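Local coordinates for protein phiAB6 tailspike (Unidentified phage, PDB 5JS4) that probably recognises and fragments the exopolysaccharide of Acinetobacter baumannii, as the trimeric beta-helical tailspike of a bacteriophage, at residues A[463-477]-A[491-505]. Sequence-based numbering, arbitrary orientation.
Sequences KFWCENLKTATSKDW and FTGYVKLLGGWTSKT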
loop_
_atom_site.group_PDB
_atom_site.type_symbol
_atom_site.label_atom_id
_atom_site.label_comp_id
_atom_site.label_asym_id
_atom_site.label_seq_id
_atom_site.Cartn_x
_atom_site.Cartn_y
_atom_site.Cartn_z
ATOM N N LYS A 463 -4.136 -2.413 -6.440
ATOM C CA LYS A 463 -5.484 -2.747 -6.879
ATOM C C LYS A 463 -5.551 -2.957 -8.383
ATOM O O LYS A 463 -5.042 -2.140 -9.156
ATOM C CB LYS A 463 -6.461 -1.658 -6.455
ATOM C CG LYS A 463 -6.568 -1.524 -4.947
ATOM C CD LYS A 463 -7.662 -0.562 -4.517
ATOM C CE LYS A 463 -9.060 -1.065 -4.842
ATOM N NZ LYS A 463 -9.365 -2.396 -4.253
ATOM N N PHE A 464 -6.169 -4.070 -8.777
ATOM C CA PHE A 464 -6.456 -4.381 -10.171
ATOM C C PHE A 464 -7.939 -4.702 -10.298
ATOM O O PHE A 464 -8.501 -5.402 -9.450
ATOM C CB PHE A 464 -5.643 -5.588 -10.651
ATOM C CG PHE A 464 -4.228 -5.260 -11.034
ATOM C CD1 PHE A 464 -3.298 -4.921 -10.068
ATOM C CD2 PHE A 464 -3.823 -5.297 -12.364
ATOM C CE1 PHE A 464 -1.992 -4.616 -10.413
ATOM C CE2 PHE A 464 -2.515 -4.997 -12.716
ATOM C CZ PHE A 464 -1.601 -4.654 -11.739
ATOM N N TRP A 465 -8.560 -4.190 -11.355
ATOM C CA TRP A 465 -9.937 -4.521 -11.691
ATOM C C TRP A 465 -9.914 -5.194 -13.053
ATOM O O TRP A 465 -9.662 -4.543 -14.062
ATOM C CB TRP A 465 -10.805 -3.264 -11.721
ATOM C CG TRP A 465 -12.268 -3.563 -11.873
ATOM C CD1 TRP A 465 -12.931 -3.828 -13.035
ATOM C CD2 TRP A 465 -13.244 -3.637 -10.827
ATOM N NE1 TRP A 465 -14.259 -4.064 -12.780
ATOM C CE2 TRP A 465 -14.480 -3.952 -11.433
ATOM C CE3 TRP A 465 -13.195 -3.473 -9.438
ATOM C CZ2 TRP A 465 -15.656 -4.102 -10.698
ATOM C CZ3 TRP A 465 -14.367 -3.621 -8.706
ATOM C CH2 TRP A 465 -15.582 -3.933 -9.340
ATOM N N CYS A 466 -10.156 -6.503 -13.071
ATOM C CA CYS A 466 -10.048 -7.296 -14.288
ATOM C C CYS A 466 -11.430 -7.810 -14.660
ATOM O O CYS A 466 -11.977 -8.677 -13.981
ATOM C CB CYS A 466 -9.078 -8.457 -14.079
ATOM S SG CYS A 466 -7.513 -7.986 -13.303
ATOM N N GLU A 467 -11.989 -7.262 -15.737
ATOM C CA GLU A 467 -13.368 -7.552 -16.122
ATOM C C GLU A 467 -13.488 -7.890 -17.605
ATOM O O GLU A 467 -13.363 -7.018 -18.465
ATOM C CB GLU A 467 -14.280 -6.372 -15.766
ATOM C CG GLU A 467 -15.758 -6.624 -16.056
ATOM C CD GLU A 467 -16.683 -5.617 -15.398
ATOM O OE1 GLU A 467 -16.196 -4.598 -14.864
ATOM O OE2 GLU A 467 -17.912 -5.844 -15.421
ATOM N N ASN A 468 -13.729 -9.174 -17.869
ATOM C CA ASN A 468 -14.005 -9.717 -19.203
ATOM C C ASN A 468 -12.787 -9.808 -20.114
ATOM O O ASN A 468 -11.809 -9.071 -19.963
ATOM C CB ASN A 468 -15.138 -8.953 -19.902
ATOM C CG ASN A 468 -16.424 -8.954 -19.098
ATOM O OD1 ASN A 468 -16.710 -9.904 -18.367
ATOM N ND2 ASN A 468 -17.207 -7.890 -19.226
ATOM N N LEU A 469 -12.871 -10.736 -21.063
ATOM C CA LEU A 469 -11.826 -10.959 -22.046
ATOM C C LEU A 469 -12.417 -10.714 -23.428
ATOM O O LEU A 469 -13.602 -10.974 -23.647
ATOM C CB LEU A 469 -11.291 -12.386 -21.929
ATOM C CG LEU A 469 -10.657 -12.740 -20.576
ATOM C CD1 LEU A 469 -10.580 -14.247 -20.384
ATOM C CD2 LEU A 469 -9.280 -12.111 -20.438
ATOM N N LYS A 470 -11.602 -10.213 -24.353
ATOM C CA LYS A 470 -12.099 -9.833 -25.678
ATOM C C LYS A 470 -12.509 -11.060 -26.493
ATOM O O LYS A 470 -13.657 -11.158 -26.937
ATOM C CB LYS A 470 -11.061 -9.004 -26.442
ATOM C CG LYS A 470 -11.650 -8.240 -27.616
ATOM C CD LYS A 470 -10.712 -7.165 -28.141
ATOM C CE LYS A 470 -11.404 -6.325 -29.204
ATOM N NZ LYS A 470 -10.492 -5.349 -29.858
ATOM N N THR A 471 -11.567 -11.980 -26.687
ATOM C CA THR A 471 -11.839 -13.260 -27.359
ATOM C C THR A 471 -11.325 -14.481 -26.587
ATOM O O THR A 471 -11.816 -15.590 -26.799
ATOM C CB THR A 471 -11.250 -13.298 -28.785
ATOM O OG1 THR A 471 -9.829 -13.128 -28.733
ATOM C CG2 THR A 471 -11.868 -12.207 -29.654
ATOM N N ALA A 472 -10.342 -14.290 -25.706
ATOM C CA ALA A 472 -9.828 -15.380 -24.872
ATOM C C ALA A 472 -10.891 -15.871 -23.893
ATOM O O ALA A 472 -11.842 -15.154 -23.587
ATOM C CB ALA A 472 -8.586 -14.929 -24.119
ATOM N N THR A 473 -10.734 -17.104 -23.418
ATOM C CA THR A 473 -11.674 -17.693 -22.463
ATOM C C THR A 473 -11.151 -17.637 -21.028
ATOM O O THR A 473 -11.935 -17.498 -20.091
ATOM C CB THR A 473 -12.009 -19.153 -22.823
ATOM O OG1 THR A 473 -10.799 -19.909 -22.945
ATOM C CG2 THR A 473 -12.776 -19.213 -24.134
ATOM N N SER A 474 -9.834 -17.746 -20.862
ATOM C CA SER A 474 -9.210 -17.713 -19.537
ATOM C C SER A 474 -7.803 -17.121 -19.613
ATOM O O SER A 474 -6.999 -17.545 -20.434
ATOM C CB SER A 474 -9.148 -19.129 -18.959
ATOM O OG SER A 474 -8.805 -19.115 -17.586
ATOM N N LYS A 475 -7.514 -16.136 -18.763
ATOM C CA LYS A 475 -6.182 -15.525 -18.703
ATOM C C LYS A 475 -5.851 -15.101 -17.276
ATOM O O LYS A 475 -6.713 -14.587 -16.567
ATOM C CB LYS A 475 -6.100 -14.289 -19.612
ATOM C CG LYS A 475 -6.099 -14.563 -21.113
ATOM C CD LYS A 475 -4.903 -15.385 -21.586
ATOM C CE LYS A 475 -3.574 -14.679 -21.364
ATOM N NZ LYS A 475 -2.427 -15.461 -21.907
ATOM N N ASP A 476 -4.603 -15.312 -16.864
ATOM C CA ASP A 476 -4.115 -14.782 -15.590
ATOM C C ASP A 476 -3.894 -13.278 -15.721
ATOM O O ASP A 476 -3.419 -12.807 -16.753
ATOM C CB ASP A 476 -2.794 -15.442 -15.179
ATOM C CG ASP A 476 -2.972 -16.848 -14.630
ATOM O OD1 ASP A 476 -3.959 -17.102 -13.907
ATOM O OD2 ASP A 476 -2.100 -17.697 -14.902
ATOM N N TRP A 477 -4.224 -12.525 -14.673
ATOM C CA TRP A 477 -3.998 -11.077 -14.680
ATOM C C TRP A 477 -2.499 -10.757 -14.743
ATOM O O TRP A 477 -2.094 -9.751 -15.329
ATOM C CB TRP A 477 -4.651 -10.420 -13.455
ATOM C CG TRP A 477 -3.959 -10.710 -12.163
ATOM C CD1 TRP A 477 -4.167 -11.777 -11.340
ATOM C CD2 TRP A 477 -2.934 -9.923 -11.548
ATOM N NE1 TRP A 477 -3.333 -11.707 -10.253
ATOM C CE2 TRP A 477 -2.564 -10.578 -10.356
ATOM C CE3 TRP A 477 -2.287 -8.731 -11.895
ATOM C CZ2 TRP A 477 -1.581 -10.076 -9.502
ATOM C CZ3 TRP A 477 -1.311 -8.235 -11.044
ATOM C CH2 TRP A 477 -0.967 -8.909 -9.864
ATOM N N PHE A 491 1.799 -8.551 -3.296
ATOM C CA PHE A 491 0.473 -8.553 -3.902
ATOM C C PHE A 491 -0.492 -8.007 -2.859
ATOM O O PHE A 491 -1.227 -8.754 -2.207
ATOM C CB PHE A 491 0.084 -9.969 -4.331
ATOM C CG PHE A 491 1.111 -10.648 -5.195
ATOM C CD1 PHE A 491 1.392 -10.170 -6.471
ATOM C CD2 PHE A 491 1.791 -11.771 -4.740
ATOM C CE1 PHE A 491 2.337 -10.797 -7.271
ATOM C CE2 PHE A 491 2.726 -12.405 -5.539
ATOM C CZ PHE A 491 3.003 -11.914 -6.805
ATOM N N THR A 492 -0.475 -6.689 -2.691
ATOM C CA THR A 492 -1.079 -6.069 -1.514
ATOM C C THR A 492 -2.275 -5.165 -1.809
ATOM O O THR A 492 -2.625 -4.310 -1.000
ATOM C CB THR A 492 -0.008 -5.315 -0.706
ATOM O OG1 THR A 492 0.674 -4.389 -1.559
ATOM C CG2 THR A 492 0.994 -6.297 -0.130
ATOM N N GLY A 493 -2.917 -5.380 -2.950
ATOM C CA GLY A 493 -4.229 -4.799 -3.220
ATOM C C GLY A 493 -5.185 -5.895 -3.643
ATOM O O GLY A 493 -4.762 -6.979 -4.051
ATOM N N TYR A 494 -6.481 -5.629 -3.529
ATOM C CA TYR A 494 -7.469 -6.580 -4.007
ATOM C C TYR A 494 -7.422 -6.655 -5.535
ATOM O O TYR A 494 -7.316 -5.629 -6.212
ATOM C CB TYR A 494 -8.877 -6.204 -3.538
ATOM C CG TYR A 494 -9.903 -7.254 -3.898
ATOM C CD1 TYR A 494 -9.970 -8.455 -3.200
ATOM C CD2 TYR A 494 -10.789 -7.057 -4.952
ATOM C CE1 TYR A 494 -10.897 -9.428 -3.539
ATOM C CE2 TYR A 494 -11.719 -8.024 -5.297
ATOM C CZ TYR A 494 -11.769 -9.208 -4.587
ATOM O OH TYR A 494 -12.688 -10.174 -4.925
ATOM N N VAL A 495 -7.481 -7.873 -6.067
ATOM C CA VAL A 495 -7.566 -8.090 -7.508
ATOM C C VAL A 495 -8.962 -8.621 -7.826
ATOM O O VAL A 495 -9.290 -9.769 -7.513
ATOM C CB VAL A 495 -6.482 -9.068 -8.010
ATOM C CG1 VAL A 495 -6.632 -9.330 -9.503
ATOM C CG2 VAL A 495 -5.095 -8.522 -7.712
ATOM N N LYS A 496 -9.784 -7.770 -8.433
ATOM C CA LYS A 496 -11.131 -8.145 -8.852
ATOM C C LYS A 496 -11.041 -8.960 -10.139
ATOM O O LYS A 496 -10.414 -8.524 -11.108
ATOM C CB LYS A 496 -11.987 -6.895 -9.072
ATOM C CG LYS A 496 -13.442 -7.158 -9.438
ATOM C CD LYS A 496 -14.258 -7.622 -8.246
ATOM C CE LYS A 496 -15.734 -7.741 -8.593
ATOM N NZ LYS A 496 -16.541 -8.127 -7.405
ATOM N N LEU A 497 -11.667 -10.136 -10.138
ATOM C CA LEU A 497 -11.641 -11.047 -11.281
ATOM C C LEU A 497 -13.065 -11.327 -11.754
ATOM O O LEU A 497 -13.875 -11.882 -11.007
ATOM C CB LEU A 497 -10.965 -12.362 -10.896
ATOM C CG LEU A 497 -9.535 -12.264 -10.353
ATOM C CD1 LEU A 497 -9.122 -13.572 -9.694
ATOM C CD2 LEU A 497 -8.549 -11.879 -11.445
ATOM N N LEU A 498 -13.359 -10.938 -12.994
ATOM C CA LEU A 498 -14.677 -11.149 -13.595
ATOM C C LEU A 498 -14.557 -11.588 -15.053
ATOM O O LEU A 498 -13.699 -11.106 -15.786
ATOM C CB LEU A 498 -15.501 -9.860 -13.531
ATOM C CG LEU A 498 -15.919 -9.353 -12.152
ATOM C CD1 LEU A 498 -16.439 -7.925 -12.245
ATOM C CD2 LEU A 498 -16.963 -10.267 -11.527
ATOM N N GLY A 499 -15.424 -12.504 -15.468
ATOM C CA GLY A 499 -15.557 -12.859 -16.879
ATOM C C GLY A 499 -14.417 -13.643 -17.504
ATOM O O GLY A 499 -14.226 -13.585 -18.718
ATOM N N GLY A 500 -13.663 -14.379 -16.691
ATOM C CA GLY A 500 -12.638 -15.285 -17.211
ATOM C C GLY A 500 -11.238 -15.056 -16.684
ATOM O O GLY A 500 -10.372 -15.914 -16.837
ATOM N N TRP A 501 -11.001 -13.901 -16.066
ATOM C CA TRP A 501 -9.690 -13.630 -15.485
ATOM C C TRP A 501 -9.423 -14.567 -14.312
ATOM O O TRP A 501 -10.325 -14.875 -13.534
ATOM C CB TRP A 501 -9.579 -12.183 -15.014
ATOM C CG TRP A 501 -9.562 -11.193 -16.123
ATOM C CD1 TRP A 501 -10.620 -10.480 -16.594
ATOM C CD2 TRP A 501 -8.431 -10.802 -16.909
ATOM N NE1 TRP A 501 -10.224 -9.661 -17.617
ATOM C CE2 TRP A 501 -8.882 -9.838 -17.834
ATOM C CE3 TRP A 501 -7.078 -11.164 -16.917
ATOM C CZ2 TRP A 501 -8.034 -9.233 -18.757
ATOM C CZ3 TRP A 501 -6.233 -10.562 -17.842
ATOM C CH2 TRP A 501 -6.716 -9.607 -18.750
ATOM N N THR A 502 -8.178 -15.014 -14.207
ATOM C CA THR A 502 -7.743 -15.884 -13.123
ATOM C C THR A 502 -6.524 -15.267 -12.453
ATOM O O THR A 502 -5.981 -14.271 -12.933
ATOM C CB THR A 502 -7.390 -17.288 -13.643
ATOM O OG1 THR A 502 -6.422 -17.186 -14.695
ATOM C CG2 THR A 502 -8.640 -17.993 -14.166
ATOM N N SER A 503 -6.105 -15.855 -11.339
ATOM C CA SER A 503 -4.964 -15.351 -10.584
ATOM C C SER A 503 -4.145 -16.489 -10.003
ATOM O O SER A 503 -4.698 -17.486 -9.543
ATOM C CB SER A 503 -5.437 -14.449 -9.446
ATOM O OG SER A 503 -4.341 -14.050 -8.642
ATOM N N LYS A 504 -2.828 -16.322 -10.013
ATOM C CA LYS A 504 -1.922 -17.236 -9.330
ATOM C C LYS A 504 -1.340 -16.592 -8.065
ATOM O O LYS A 504 -0.345 -17.072 -7.530
ATOM C CB LYS A 504 -0.804 -17.677 -10.281
ATOM C CG LYS A 504 -1.264 -18.676 -11.332
ATOM C CD LYS A 504 -0.132 -19.078 -12.262
ATOM C CE LYS A 504 -0.465 -20.342 -13.039
ATOM N NZ LYS A 504 -1.707 -20.214 -13.851
ATOM N N THR A 505 -1.981 -15.528 -7.580
ATOM C CA THR A 505 -1.459 -14.751 -6.444
ATOM C C THR A 505 -2.414 -14.614 -5.248
ATOM O O THR A 505 -2.072 -13.940 -4.272
ATOM C CB THR A 505 -1.056 -13.331 -6.897
ATOM O OG1 THR A 505 -2.218 -12.617 -7.337
ATOM C CG2 THR A 505 -0.042 -13.394 -8.025
HETATM O O HOH W 1 -7.571 -3.212 -2.151
HETATM O O HOH W 2 -9.569 -3.834 -6.620
HETATM O O HOH W 3 -15.227 -12.380 -20.986
HETATM O O HOH W 4 -14.561 -16.144 -20.358
HETATM O O HOH W 5 -6.281 -18.838 -16.818
HETATM O O HOH W 6 -4.291 -19.745 -13.104
#
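Trp501 inserts its indole between Cys466 and Leu469, and its course inward illustrates how consecutive turns of a beta-helix interlock. Its CB passes Cys466 CB, and CG, anti to the carbonyl carbon (chi1 -69°), brings the indole back toward 463-477. Cys466 CB covers one face, 3.5 Å from the centroid of the five-membered ring; Trp501 CD1 also meets the backbone carbon of Cys466, and CD2 lies between Cys466 CB and Leu469 CD2. At NE1 the indole donates to Asn468 O at 2.9 Å, a bent bond that reaches the oxygen from well above its carbonyl plane. Further out, Leu469 CD2 lies 3.5 Å from Trp501 CE2 on the face opposite Cys466 and also meets CZ2 and the tip, CH2, while CE3 and CZ3 run beside Trp477 CA and CZ3 has Asp476 O at its edge. Phe444, on the strand 438-447 that precedes 464-469 in the stack, also meets this ring.

Parallel pairing of successive coils defines the right-handed beta-helix of pectate lyase-like proteins: 464-469 and 495-498 run with their axes 4.7 Å apart, and after the bend 475-476 pairs with 501-502. Gly499 and Gly500, both at positive phi, turn tightly where the preceding coil takes the longer loop 470-474. Further along the interior, Trp477 NE1 donates in its ring plane to Ser503 OG (3.0 Å), a hydroxyl that also accepts from Thr505 N in an ST turn, and Val495 CG1 covers a face of that indole.

On the other face of the strands, Lys496 CG sits over the six-membered ring of Trp465, 3.6 Å from its centroid, whereas Trp465 NE1 is held by Glu467 OE1. Asp476 divides its carboxylate: Thr502 OG1 donates to OD1 (2.6 Å) from above the carboxylate plane, and OD2 offers its syn lone pair to Lys504 NZ in a 2.8 Å salt bridge. His458 of the second subunit stacks on Tyr494.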